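Local coordinates for protein carbon monoxide dehydrogenase (Thermococcus sp. AM4, PDB 6T7J) that catalyses the oxidation of carbon monoxide to carbon dioxide, probably with ferredoxin as electron acceptor, at a nickel-iron-sulfur cluster that lacks its nickel here, at residues A[80-85]-A[585-590]; A[85-90]-A[213-218]; A[91-96]-A[559-564]; A[195-200]-A[220-225]; A[563-568]-A[602-607]. All blocks are in the same frame, centred on the assembly; numbering follows the deposited sequence.

Contact 1. Residues A[80-85]-A[585-590]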
# COMPACT_ATOMS: atom_id res chain seq x y z
N GLY A 80 5.36 -14.66 13.94
CA GLY A 80 4.28 -15.35 14.59
C GLY A 80 2.93 -14.97 14.02
O GLY A 80 2.81 -14.18 13.08
N ALA A 81 1.88 -15.56 14.61
CA ALA A 81 0.53 -15.31 14.12
C ALA A 81 0.09 -13.87 14.39
O ALA A 81 -0.58 -13.26 13.55
CB ALA A 81 -0.45 -16.30 14.75
N ASP A 82 0.47 -13.33 15.55
CA ASP A 82 0.12 -11.95 15.88
C ASP A 82 0.65 -10.99 14.82
O ASP A 82 -0.08 -10.13 14.32
CB ASP A 82 0.66 -11.58 17.26
CG ASP A 82 0.24 -12.56 18.34
OD1 ASP A 82 -0.75 -13.29 18.15
OD2 ASP A 82 0.91 -12.61 19.40
N THR A 83 1.93 -11.14 14.47
CA THR A 83 2.55 -10.26 13.49
C THR A 83 1.84 -10.35 12.14
O THR A 83 1.52 -9.33 11.52
CB THR A 83 4.03 -10.61 13.33
OG1 THR A 83 4.73 -10.27 14.53
CG2 THR A 83 4.64 -9.86 12.16
N ILE A 84 1.59 -11.57 11.67
CA ILE A 84 1.02 -11.76 10.34
C ILE A 84 -0.40 -11.20 10.28
O ILE A 84 -0.77 -10.50 9.32
CB ILE A 84 1.07 -13.24 9.95
CG1 ILE A 84 2.53 -13.67 9.74
CG2 ILE A 84 0.24 -13.51 8.70
CD1 ILE A 84 2.76 -15.16 9.82
N VAL A 85 -1.21 -11.48 11.30
CA VAL A 85 -2.58 -10.96 11.33
C VAL A 85 -2.56 -9.44 11.36
O VAL A 85 -3.30 -8.78 10.60
CB VAL A 85 -3.34 -11.54 12.54
CG1 VAL A 85 -4.62 -10.76 12.78
CG2 VAL A 85 -3.64 -13.01 12.32
N SER A 585 -5.33 -14.95 15.83
CA SER A 585 -4.42 -14.41 16.84
C SER A 585 -5.23 -13.93 18.03
O SER A 585 -6.13 -13.10 17.87
CB SER A 585 -3.58 -13.26 16.26
OG SER A 585 -3.19 -12.35 17.28
N GLN A 586 -4.92 -14.45 19.21
CA GLN A 586 -5.60 -14.00 20.42
C GLN A 586 -5.16 -12.59 20.80
O GLN A 586 -5.98 -11.77 21.24
CB GLN A 586 -5.35 -14.97 21.57
CG GLN A 586 -6.39 -16.07 21.71
CD GLN A 586 -6.52 -16.57 23.14
OE1 GLN A 586 -6.50 -17.77 23.39
NE2 GLN A 586 -6.66 -15.64 24.08
N LYS A 587 -3.87 -12.29 20.64
CA LYS A 587 -3.35 -10.99 21.03
C LYS A 587 -3.98 -9.87 20.20
O LYS A 587 -4.44 -8.86 20.74
CB LYS A 587 -1.83 -10.97 20.89
CG LYS A 587 -1.15 -9.73 21.45
CD LYS A 587 0.23 -10.05 22.00
CE LYS A 587 0.86 -8.84 22.68
NZ LYS A 587 0.07 -8.37 23.87
N VAL A 588 -4.03 -10.05 18.88
CA VAL A 588 -4.61 -9.03 18.02
C VAL A 588 -6.10 -8.89 18.27
O VAL A 588 -6.65 -7.78 18.28
CB VAL A 588 -4.30 -9.34 16.54
CG1 VAL A 588 -5.08 -8.41 15.62
CG2 VAL A 588 -2.81 -9.22 16.28
N ALA A 589 -6.79 -10.02 18.48
CA ALA A 589 -8.22 -9.97 18.76
C ALA A 589 -8.50 -9.17 20.03
O ALA A 589 -9.42 -8.34 20.06
CB ALA A 589 -8.79 -11.38 18.88
N LYS A 590 -7.72 -9.40 21.09
CA LYS A 590 -7.99 -8.65 22.31
C LYS A 590 -7.54 -7.20 22.20
O LYS A 590 -8.17 -6.32 22.80
CB LYS A 590 -7.33 -9.33 23.51
CG LYS A 590 -7.68 -8.66 24.84
CD LYS A 590 -6.46 -8.56 25.72
CE LYS A 590 -5.23 -8.18 24.91
NZ LYS A 590 -4.06 -7.90 25.78
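Asp82 and Ser585 join the first turns of two helices, a helix-to-helix contact built on an N-cap: Ser585 caps helix 586-595, and Asp82, in the opening turn of the long helix 81-115, accepts a hydrogen bond from the capping hydroxyl. The axes of 81-85 and 586-590 come within 8.8 Å of each other at 51°. Ser585 OG accepts the backbone N-H of Val588 in a nearly straight bond, 2.9 Å from N to OG with an angle of 165° at the hydrogen. The same OG donates to Asp82 OD1 at 2.8 Å, reaching it from above the carboxylate plane. With one bond accepted and one given, the hydroxyl is fixed in rotation; OG stands anti to the backbone N (chi1 153°). The second carboxylate oxygen, Asp82 OD2, lies against the aliphatic root of Lys587, 3.5 Å from its CB. The two side chains cross at about a right angle, and Lys587 then bends away, leaving its NZ 6.2 Å from Asp82 OD2, so the charges are close but not paired. Lying beside the start of helix 586-595, the carboxylate would probably be favoured in its negative form. Deeper in, the contact turns apolar. Val85 CG1 meets Val588 CG1 at 3.7 Å, while Val85 CG2 rests on Ser585 CB. Pro212 and Leu216 of helix 212-242 pack against the same Val588, and Ile84, one residue before Val85, touches the SF4 cluster. The other branch of Val588, CG2, sits 3.5 Å from the backbone oxygen Asp82 O.

Contact 2. Residues A[85-90]-A[213-218]. With SF4 (iron/sulfur cluster), chain D.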
# COMPACT_ATOMS: atom_id res chain seq x y z
N VAL A 85 -1.21 -11.48 11.30
CA VAL A 85 -2.58 -10.96 11.33
C VAL A 85 -2.56 -9.44 11.36
O VAL A 85 -3.30 -8.78 10.60
CB VAL A 85 -3.34 -11.54 12.54
CG1 VAL A 85 -4.62 -10.76 12.78
CG2 VAL A 85 -3.64 -13.01 12.32
N ALA A 86 -1.73 -8.85 12.23
CA ALA A 86 -1.68 -7.40 12.34
C ALA A 86 -1.22 -6.76 11.03
O ALA A 86 -1.77 -5.73 10.61
CB ALA A 86 -0.76 -6.99 13.49
N ARG A 87 -0.23 -7.36 10.36
CA ARG A 87 0.26 -6.80 9.10
C ARG A 87 -0.80 -6.86 8.01
O ARG A 87 -0.99 -5.88 7.27
CB ARG A 87 1.53 -7.54 8.66
CG ARG A 87 2.77 -7.21 9.47
CD ARG A 87 4.04 -7.69 8.78
NE ARG A 87 4.04 -9.13 8.54
CZ ARG A 87 5.13 -9.83 8.23
NH1 ARG A 87 6.30 -9.23 8.13
NH2 ARG A 87 5.05 -11.14 8.02
N ASN A 88 -1.49 -7.99 7.89
CA ASN A 88 -2.53 -8.10 6.86
C ASN A 88 -3.65 -7.09 7.12
O ASN A 88 -4.14 -6.44 6.18
CB ASN A 88 -3.07 -9.53 6.82
CG ASN A 88 -2.01 -10.55 6.43
OD1 ASN A 88 -0.99 -10.20 5.82
ND2 ASN A 88 -2.23 -11.81 6.78
N LEU A 89 -4.05 -6.93 8.38
CA LEU A 89 -5.07 -5.92 8.69
C LEU A 89 -4.56 -4.52 8.39
O LEU A 89 -5.32 -3.66 7.92
CB LEU A 89 -5.49 -6.04 10.16
CG LEU A 89 -6.83 -5.39 10.48
CD1 LEU A 89 -7.98 -6.26 10.00
CD2 LEU A 89 -6.96 -5.11 11.97
N LEU A 90 -3.28 -4.26 8.66
CA LEU A 90 -2.70 -2.96 8.35
C LEU A 90 -2.77 -2.67 6.85
O LEU A 90 -3.05 -1.54 6.44
CB LEU A 90 -1.25 -2.89 8.83
CG LEU A 90 -0.60 -1.52 8.70
CD1 LEU A 90 -1.51 -0.50 9.33
CD2 LEU A 90 0.78 -1.47 9.33
N VAL A 213 1.28 -4.17 18.38
CA VAL A 213 0.82 -2.92 18.96
C VAL A 213 1.19 -1.74 18.07
O VAL A 213 0.34 -0.90 17.74
CB VAL A 213 1.38 -2.75 20.39
CG1 VAL A 213 1.25 -1.30 20.84
CG2 VAL A 213 0.65 -3.67 21.35
N SER A 214 2.46 -1.65 17.67
CA SER A 214 2.88 -0.53 16.83
C SER A 214 2.22 -0.59 15.46
O SER A 214 1.83 0.45 14.91
CB SER A 214 4.41 -0.52 16.70
OG SER A 214 4.92 -1.80 16.40
N LEU A 215 2.09 -1.79 14.89
CA LEU A 215 1.41 -1.95 13.61
C LEU A 215 -0.01 -1.41 13.68
O LEU A 215 -0.45 -0.62 12.83
CB LEU A 215 1.41 -3.42 13.19
CG LEU A 215 2.71 -4.03 12.66
CD1 LEU A 215 2.62 -5.55 12.68
CD2 LEU A 215 3.01 -3.53 11.26
N LEU A 216 -0.76 -1.80 14.72
CA LEU A 216 -2.15 -1.38 14.82
C LEU A 216 -2.28 0.08 15.22
O LEU A 216 -3.25 0.74 14.84
CB LEU A 216 -2.90 -2.29 15.80
CG LEU A 216 -2.98 -3.75 15.33
CD1 LEU A 216 -3.92 -4.56 16.21
CD2 LEU A 216 -3.41 -3.83 13.87
N LEU A 217 -1.30 0.63 15.95
CA LEU A 217 -1.33 2.05 16.26
C LEU A 217 -1.09 2.89 15.01
O LEU A 217 -1.74 3.93 14.81
CB LEU A 217 -0.29 2.38 17.34
CG LEU A 217 -0.65 1.99 18.77
CD1 LEU A 217 0.53 2.23 19.70
CD2 LEU A 217 -1.88 2.75 19.25
N HIS A 218 -0.18 2.45 14.14
CA HIS A 218 -0.04 3.15 12.87
C HIS A 218 -1.26 2.96 11.99
O HIS A 218 -1.61 3.85 11.21
CB HIS A 218 1.21 2.71 12.13
CG HIS A 218 1.42 3.45 10.84
ND1 HIS A 218 1.29 2.86 9.61
CD2 HIS A 218 1.71 4.75 10.60
CE1 HIS A 218 1.52 3.76 8.67
NE2 HIS A 218 1.76 4.91 9.24
FE1 SF4 D . 7.74 -13.91 6.77
FE2 SF4 D . 5.35 -13.55 5.51
FE3 SF4 D . 6.60 -16.04 5.36
FE4 SF4 D . 7.55 -13.75 4.15
S1 SF4 D . 5.61 -14.88 3.65
S2 SF4 D . 8.78 -15.34 5.30
S3 SF4 D . 7.09 -12.05 5.60
S4 SF4 D . 5.77 -15.01 7.24
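Leu215 points its forked end at helix 81-115 and spreads its two methyls over three neighbours there. CG lies anti to the carbonyl carbon (chi1 -75°), and from it CD1 reaches Ala86 CB at 3.8 Å and Arg87 CG at 3.6 Å, crossing the arginine chain at a slant. CD2 goes to Leu90 instead, 3.6 Å from Leu90 CD2, the two leucines set at about a right angle. Leu215 thus packs between Ala86, Arg87 and Leu90, with Thr83 O also near CD1, where two nearly parallel helices (the axes of 85-90 and 213-218 are 13° and 9.1 Å apart) lie side by side in the helical N-terminal part of the CO dehydrogenase fold. Leu216 packs beside it, its CD2 4.1 Å from Ala86 CB and in touch with Leu89 CD2. At the C-terminal end Leu90 CD2 meets the edge of the His218 ring, near its plane. Arg87 leaves the interface after CG: its chain bends at chi3, and the guanidinium approaches the SF4 cluster obliquely, Arg87 NH2 lying 3.3 Å from S3. A positive group so close would probably stabilise the reduced cluster. Ile591 of helix 586-595 packs on Leu216.

Contact 3. Residues A[91-96]-A[559-564]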
# COMPACT_ATOMS: atom_id res chain seq x y z
N ARG A 91 -2.53 -3.69 6.02
CA ARG A 91 -2.62 -3.48 4.58
C ARG A 91 -4.06 -3.26 4.14
O ARG A 91 -4.31 -2.50 3.20
CB ARG A 91 -1.98 -4.64 3.83
CG ARG A 91 -0.47 -4.67 3.96
CD ARG A 91 0.21 -5.36 2.79
NE ARG A 91 1.66 -5.24 2.88
CZ ARG A 91 2.52 -5.94 2.15
NH1 ARG A 91 2.07 -6.82 1.26
NH2 ARG A 91 3.83 -5.76 2.31
N MET A 92 -5.02 -3.89 4.81
CA MET A 92 -6.43 -3.59 4.54
C MET A 92 -6.74 -2.12 4.83
O MET A 92 -7.38 -1.42 4.03
CB MET A 92 -7.34 -4.50 5.35
CG MET A 92 -7.22 -5.98 5.01
SD MET A 92 -8.52 -6.96 5.79
CE MET A 92 -9.72 -7.05 4.47
N ILE A 93 -6.28 -1.63 5.99
CA ILE A 93 -6.49 -0.23 6.34
C ILE A 93 -5.82 0.68 5.32
O ILE A 93 -6.39 1.70 4.90
CB ILE A 93 -5.96 0.05 7.76
CG1 ILE A 93 -6.80 -0.69 8.81
CG2 ILE A 93 -5.97 1.56 8.04
CD1 ILE A 93 -6.24 -0.60 10.20
N ALA A 94 -4.60 0.32 4.90
CA ALA A 94 -3.89 1.11 3.90
C ALA A 94 -4.68 1.21 2.61
O ALA A 94 -4.81 2.29 2.03
CB ALA A 94 -2.51 0.50 3.64
N ALA A 95 -5.24 0.09 2.14
CA ALA A 95 -5.97 0.10 0.88
C ALA A 95 -7.26 0.91 0.98
O ALA A 95 -7.60 1.65 0.04
CB ALA A 95 -6.27 -1.33 0.43
N GLY A 96 -7.98 0.80 2.09
CA GLY A 96 -9.19 1.60 2.25
C GLY A 96 -8.90 3.09 2.32
O GLY A 96 -9.56 3.90 1.65
N LYS A 559 -12.05 -0.37 2.44
CA LYS A 559 -12.57 0.93 2.85
C LYS A 559 -13.39 0.81 4.13
O LYS A 559 -13.29 1.67 5.02
CB LYS A 559 -13.42 1.53 1.73
CG LYS A 559 -12.65 2.38 0.75
CD LYS A 559 -13.55 2.85 -0.38
CE LYS A 559 -14.11 1.67 -1.17
NZ LYS A 559 -15.22 2.08 -2.07
N ALA A 560 -14.19 -0.25 4.25
CA ALA A 560 -14.97 -0.46 5.47
C ALA A 560 -14.06 -0.69 6.66
O ALA A 560 -14.36 -0.26 7.78
CB ALA A 560 -15.93 -1.63 5.29
N VAL A 561 -12.93 -1.37 6.45
CA VAL A 561 -11.98 -1.58 7.54
C VAL A 561 -11.40 -0.25 8.00
O VAL A 561 -11.30 0.02 9.20
CB VAL A 561 -10.88 -2.57 7.11
CG1 VAL A 561 -9.91 -2.80 8.26
CG2 VAL A 561 -11.49 -3.88 6.65
N SER A 562 -11.01 0.60 7.04
CA SER A 562 -10.50 1.92 7.41
C SER A 562 -11.56 2.73 8.15
O SER A 562 -11.26 3.41 9.14
CB SER A 562 -10.02 2.67 6.17
OG SER A 562 -9.56 3.97 6.52
N ILE A 563 -12.81 2.67 7.68
CA ILE A 563 -13.89 3.44 8.30
C ILE A 563 -14.12 2.97 9.73
O ILE A 563 -14.23 3.78 10.66
CB ILE A 563 -15.18 3.34 7.46
CG1 ILE A 563 -15.03 4.11 6.15
CG2 ILE A 563 -16.37 3.85 8.25
CD1 ILE A 563 -16.05 3.72 5.11
N GLY A 564 -14.22 1.65 9.93
CA GLY A 564 -14.40 1.14 11.28
C GLY A 564 -13.24 1.48 12.19
O GLY A 564 -13.44 1.80 13.36
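Ile93 and Val561 meet where helix 81-115 runs across helix 558-569, and the isoleucine is worth following outward. From CB, CG1 lies beside the backbone N, anti to the carbonyl carbon (chi1 -67°), and there it touches Val561 CG1 at 3.8 Å, the two side chains at about a right angle. CD1 carries on from CG1 to Thr565 OG1, one turn further along the same partner helix. The other branch, CG2, turns to Ser223 of helix 212-242. Met92 CB adds a looser apolar contact, 4.2 Å from Val561 CG1. The axes of 91-96 and 559-564 cross at a signed angle of -99° and only 7.1 Å apart, a close perpendicular helix crossing made at a glycine in the interior of the prismane/CO dehydrogenase fold. Gly96 has no side chain to hold the backbones apart, and its CA stands 3.5 Å from Lys559 N. Ser562 CB fits against the same turn, 4.0 Å from Ile93 O, while Ser562 OG is taken up by Asp226. Lys559 lays its CG 3.6 Å from Gly96 O, then bends at chi3 away from the crossing; its NZ is hydrogen-bonded to Gln342 OE1, and the side chain touches the broken Fe4S4 cluster. His205 of the second subunit makes a weak hydrogen bond to Lys559 N.

Contact 4. Residues A[195-200]-A[220-225]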
# COMPACT_ATOMS: atom_id res chain seq x y z
N ARG A 195 1.61 9.65 2.87
CA ARG A 195 2.71 9.17 3.70
C ARG A 195 2.24 8.08 4.66
O ARG A 195 2.96 7.11 4.89
CB ARG A 195 3.36 10.31 4.48
CG ARG A 195 4.48 9.83 5.39
CD ARG A 195 4.85 10.85 6.44
NE ARG A 195 5.98 10.39 7.24
CZ ARG A 195 6.70 11.17 8.04
NH1 ARG A 195 7.72 10.66 8.73
NH2 ARG A 195 6.41 12.46 8.16
N GLU A 196 1.04 8.23 5.23
CA GLU A 196 0.54 7.20 6.13
C GLU A 196 0.31 5.88 5.39
O GLU A 196 0.69 4.81 5.89
CB GLU A 196 -0.75 7.67 6.81
CG GLU A 196 -0.67 9.02 7.50
CD GLU A 196 0.43 9.09 8.55
OE1 GLU A 196 0.79 8.04 9.11
OE2 GLU A 196 0.93 10.21 8.82
N VAL A 197 -0.29 5.95 4.20
CA VAL A 197 -0.50 4.74 3.41
C VAL A 197 0.84 4.08 3.08
O VAL A 197 1.03 2.86 3.26
CB VAL A 197 -1.29 5.06 2.12
CG1 VAL A 197 -1.13 3.95 1.09
CG2 VAL A 197 -2.76 5.28 2.44
N CYS A 198 1.80 4.88 2.62
CA CYS A 198 3.10 4.34 2.23
C CYS A 198 3.84 3.76 3.43
O CYS A 198 4.54 2.75 3.32
CB CYS A 198 3.92 5.42 1.53
SG CYS A 198 5.69 5.13 1.46
N GLU A 199 3.69 4.38 4.61
CA GLU A 199 4.33 3.85 5.80
C GLU A 199 3.70 2.54 6.24
O GLU A 199 4.40 1.67 6.77
CB GLU A 199 4.28 4.86 6.96
CG GLU A 199 4.82 4.29 8.27
CD GLU A 199 5.16 5.35 9.30
OE1 GLU A 199 5.37 4.99 10.48
OE2 GLU A 199 5.22 6.54 8.93
N CYS A 200 2.40 2.36 6.04
CA CYS A 200 1.83 1.04 6.30
C CYS A 200 2.43 0.01 5.34
O CYS A 200 2.84 -1.08 5.76
CB CYS A 200 0.31 1.05 6.19
SG CYS A 200 -0.60 2.03 7.40
N ILE A 220 -4.23 2.91 13.20
CA ILE A 220 -5.11 3.94 13.76
C ILE A 220 -4.76 5.30 13.17
O ILE A 220 -5.65 6.06 12.77
CB ILE A 220 -5.01 3.94 15.30
CG1 ILE A 220 -5.89 2.84 15.89
CG2 ILE A 220 -5.39 5.30 15.86
CD1 ILE A 220 -5.48 2.41 17.28
N ARG A 221 -3.46 5.61 13.10
CA ARG A 221 -3.03 6.89 12.53
C ARG A 221 -3.47 7.02 11.07
O ARG A 221 -3.94 8.09 10.65
CB ARG A 221 -1.51 7.03 12.64
CG ARG A 221 -0.94 8.24 11.92
CD ARG A 221 0.40 8.67 12.52
NE ARG A 221 1.42 7.64 12.41
CZ ARG A 221 2.64 7.73 12.95
NH1 ARG A 221 2.98 8.81 13.63
NH2 ARG A 221 3.50 6.73 12.80
N THR A 222 -3.34 5.95 10.29
CA THR A 222 -3.73 5.99 8.88
C THR A 222 -5.24 6.13 8.72
O THR A 222 -5.72 6.89 7.87
CB THR A 222 -3.22 4.73 8.17
OG1 THR A 222 -1.81 4.62 8.35
CG2 THR A 222 -3.54 4.79 6.69
N SER A 223 -6.01 5.40 9.54
CA SER A 223 -7.46 5.54 9.51
C SER A 223 -7.87 6.97 9.86
O SER A 223 -8.82 7.50 9.30
CB SER A 223 -8.10 4.55 10.48
OG SER A 223 -7.99 5.01 11.81
N LEU A 224 -7.15 7.60 10.79
CA LEU A 224 -7.45 8.99 11.13
C LEU A 224 -7.12 9.92 9.97
O LEU A 224 -7.86 10.87 9.70
CB LEU A 224 -6.69 9.40 12.39
CG LEU A 224 -7.20 8.79 13.69
CD1 LEU A 224 -6.39 9.27 14.88
CD2 LEU A 224 -8.68 9.09 13.88
N ALA A 225 -6.01 9.66 9.27
CA ALA A 225 -5.72 10.40 8.05
C ALA A 225 -6.85 10.26 7.03
O ALA A 225 -7.13 11.19 6.27
CB ALA A 225 -4.40 9.93 7.44
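The guanidinium of Arg221 meets two carboxylates, those of Glu196 and Glu199, both obliquely. The Glu196 carboxylate is turned 39° from the guanidinium plane and that of Glu199 63°, and each glutamate crosses the arginine at about a right angle. Glu196 OE1 stands 3.4 Å from Arg221 NE but well out of the plane, so the attraction is of charge alone, with no N-H aimed at it. Glu199 OE1 forms the second salt bridge, 3.5 Å from Arg221 NH2. Glu196 folds back at chi2 (-56°), which sets its CD against Arg221 CG, and OE1 ends 3.3 Å from that same CG. Both glutamates have further partners: Arg191 bridges to Glu196 OE2 and Glu199 OE2, and Arg203 to Glu199 OE1. With three arginines around them, both glutamates are probably ionised despite their burial. Next to the charges the interface is less polar. Thr222 OG1, hydrogen-bonded to His218 O, lies 3.0 Å from Cys200 SG and 3.6 Å from Glu196 CB. Glu196 CG rests on Ala225 CB at 3.8 Å, while Val197 and Thr222 bring their CG2 methyls together at the side where helix 81-115 packs on them through Ala97. Val197 also packs on Cys198 of the second subunit, placing this edge at the dimer interface. The axes of 195-200 and 220-225 run 9.2 Å apart and largely antiparallel, as helices 193-203 and 212-242 follow each other in the chain across a short connection: this is an alpha-alpha hairpin, with a salt-bridge network on one flank of its interface.

Contact 5. Residues A[563-568]-A[602-607]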
# COMPACT_ATOMS: atom_id res chain seq x y z
N ILE A 563 -12.81 2.67 7.68
CA ILE A 563 -13.89 3.44 8.30
C ILE A 563 -14.12 2.97 9.73
O ILE A 563 -14.23 3.78 10.66
CB ILE A 563 -15.18 3.34 7.46
CG1 ILE A 563 -15.03 4.11 6.15
CG2 ILE A 563 -16.37 3.85 8.25
CD1 ILE A 563 -16.05 3.72 5.11
N GLY A 564 -14.22 1.65 9.93
CA GLY A 564 -14.40 1.14 11.28
C GLY A 564 -13.24 1.48 12.19
O GLY A 564 -13.44 1.80 13.36
N THR A 565 -12.02 1.43 11.66
CA THR A 565 -10.86 1.74 12.48
C THR A 565 -10.85 3.21 12.89
O THR A 565 -10.53 3.52 14.04
CB THR A 565 -9.57 1.38 11.74
OG1 THR A 565 -9.60 -0.00 11.37
CG2 THR A 565 -8.36 1.64 12.63
N TYR A 566 -11.21 4.12 11.98
CA TYR A 566 -11.20 5.52 12.40
C TYR A 566 -12.44 5.89 13.21
O TYR A 566 -12.40 6.88 13.95
CB TYR A 566 -11.01 6.47 11.20
CG TYR A 566 -12.16 6.74 10.24
CD1 TYR A 566 -13.35 7.33 10.66
CD2 TYR A 566 -12.02 6.47 8.88
CE1 TYR A 566 -14.37 7.60 9.77
CE2 TYR A 566 -13.04 6.74 7.98
CZ TYR A 566 -14.21 7.30 8.43
OH TYR A 566 -15.22 7.57 7.54
N PHE A 567 -13.51 5.11 13.11
CA PHE A 567 -14.59 5.25 14.09
C PHE A 567 -14.08 4.88 15.48
O PHE A 567 -14.18 5.68 16.42
CB PHE A 567 -15.78 4.38 13.69
CG PHE A 567 -16.74 5.07 12.76
CD1 PHE A 567 -16.75 6.45 12.65
CD2 PHE A 567 -17.62 4.34 11.98
CE1 PHE A 567 -17.62 7.09 11.80
CE2 PHE A 567 -18.49 4.98 11.12
CZ PHE A 567 -18.50 6.35 11.03
N VAL A 568 -13.49 3.69 15.61
CA VAL A 568 -12.90 3.29 16.89
C VAL A 568 -11.96 4.38 17.40
O VAL A 568 -12.09 4.86 18.53
CB VAL A 568 -12.18 1.94 16.75
CG1 VAL A 568 -11.34 1.66 17.99
CG2 VAL A 568 -13.18 0.82 16.52
N GLY A 602 -12.44 3.98 22.23
CA GLY A 602 -13.39 3.12 21.54
C GLY A 602 -12.81 1.73 21.38
O GLY A 602 -11.69 1.45 21.80
N LYS A 603 -13.60 0.86 20.75
CA LYS A 603 -13.17 -0.52 20.55
C LYS A 603 -14.08 -1.20 19.54
O LYS A 603 -15.18 -0.71 19.23
CB LYS A 603 -13.14 -1.30 21.86
CG LYS A 603 -14.50 -1.55 22.50
CD LYS A 603 -14.34 -2.25 23.84
CE LYS A 603 -15.65 -2.37 24.58
NZ LYS A 603 -15.45 -2.88 25.96
N PHE A 604 -13.62 -2.34 19.04
CA PHE A 604 -14.38 -3.17 18.14
C PHE A 604 -15.18 -4.22 18.91
O PHE A 604 -14.86 -4.58 20.04
CB PHE A 604 -13.46 -3.87 17.13
CG PHE A 604 -13.05 -3.00 15.98
CD1 PHE A 604 -13.97 -2.61 15.02
CD2 PHE A 604 -11.74 -2.56 15.86
CE1 PHE A 604 -13.59 -1.81 13.96
CE2 PHE A 604 -11.36 -1.76 14.80
CZ PHE A 604 -12.29 -1.38 13.85
N TYR A 605 -16.25 -4.70 18.28
CA TYR A 605 -17.08 -5.75 18.85
C TYR A 605 -17.69 -6.55 17.71
O TYR A 605 -18.48 -6.01 16.93
CB TYR A 605 -18.17 -5.17 19.75
CG TYR A 605 -19.37 -6.06 19.94
CD1 TYR A 605 -19.28 -7.26 20.64
CD2 TYR A 605 -20.61 -5.70 19.42
CE1 TYR A 605 -20.38 -8.07 20.81
CE2 TYR A 605 -21.72 -6.51 19.59
CZ TYR A 605 -21.60 -7.69 20.28
OH TYR A 605 -22.70 -8.50 20.45
N VAL A 606 -17.32 -7.83 17.62
CA VAL A 606 -17.73 -8.69 16.52
C VAL A 606 -18.97 -9.47 16.93
O VAL A 606 -18.97 -10.15 17.97
CB VAL A 606 -16.60 -9.64 16.10
CG1 VAL A 606 -16.97 -10.38 14.83
CG2 VAL A 606 -15.30 -8.86 15.92
N GLU A 607 -20.03 -9.37 16.13
CA GLU A 607 -21.25 -10.14 16.35
C GLU A 607 -22.06 -10.24 15.05
O GLU A 607 -22.73 -9.27 14.66
CB GLU A 607 -22.11 -9.51 17.44
CG GLU A 607 -23.37 -10.29 17.74
CD GLU A 607 -23.13 -11.79 17.78
OE1 GLU A 607 -22.50 -12.27 18.75
OE2 GLU A 607 -23.55 -12.49 16.83
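Within 563-568, Gly564 is the first residue to touch Phe604: its O lies 3.4 Å from Phe604 CZ, the ring end coming right up to the bare backbone. Thr565 follows with its backbone N at the edge of the ring, 3.6 Å from CZ, and with OG1 at 3.9 Å from the same atom; that hydroxyl is bonded to Val561 O. One turn on, Val568 carries most of the contact. Its CG2 sits over the face of the Phe604 ring, 3.5 Å from the centroid and only 7° off the normal, a CH-pi contact; its CG1, anti to the backbone N (chi1 169°), packs on the peptide between Gly602 and Lys603, 3.7 Å from Lys603 N. The helix links strands 548-552 and 574-576 in a beta-alpha-beta crossover of a parallel, Rossmann-like sheet, and strand 604-606 lies beside 574-576 at the sheet's border. Thr574 and Leu576 of that neighbour also touch Phe604. Lys603 points its side chain away, its NZ paired with Glu597. No hydrogen bond crosses between helix and strand here, and the ring is held by shape and dispersion, with a methyl on its face and backbone atoms at its tip.

In the fold
Helix 81-115 carries contacts 1, 2 and 3 in turn: contacts 1 and 2 share Val85 with centres 9 Å apart, and contact 3 takes up the next turns. At one end these contacts lie near the SF4 cluster, touched by Ile84 and Arg87; at the other they lie near the broken Fe4S4 cluster of the active site, about 4 Å from the side chain of Lys559 in contact 3. Contact 4 packs against contacts 2 and 3, with centres 11 and 10 Å away, and does not touch contact 1. Contact 5 continues helix 558-569 outward, its centre 11 Å from that of contact 3, while Ser223 of contact 4 packs on its Tyr566.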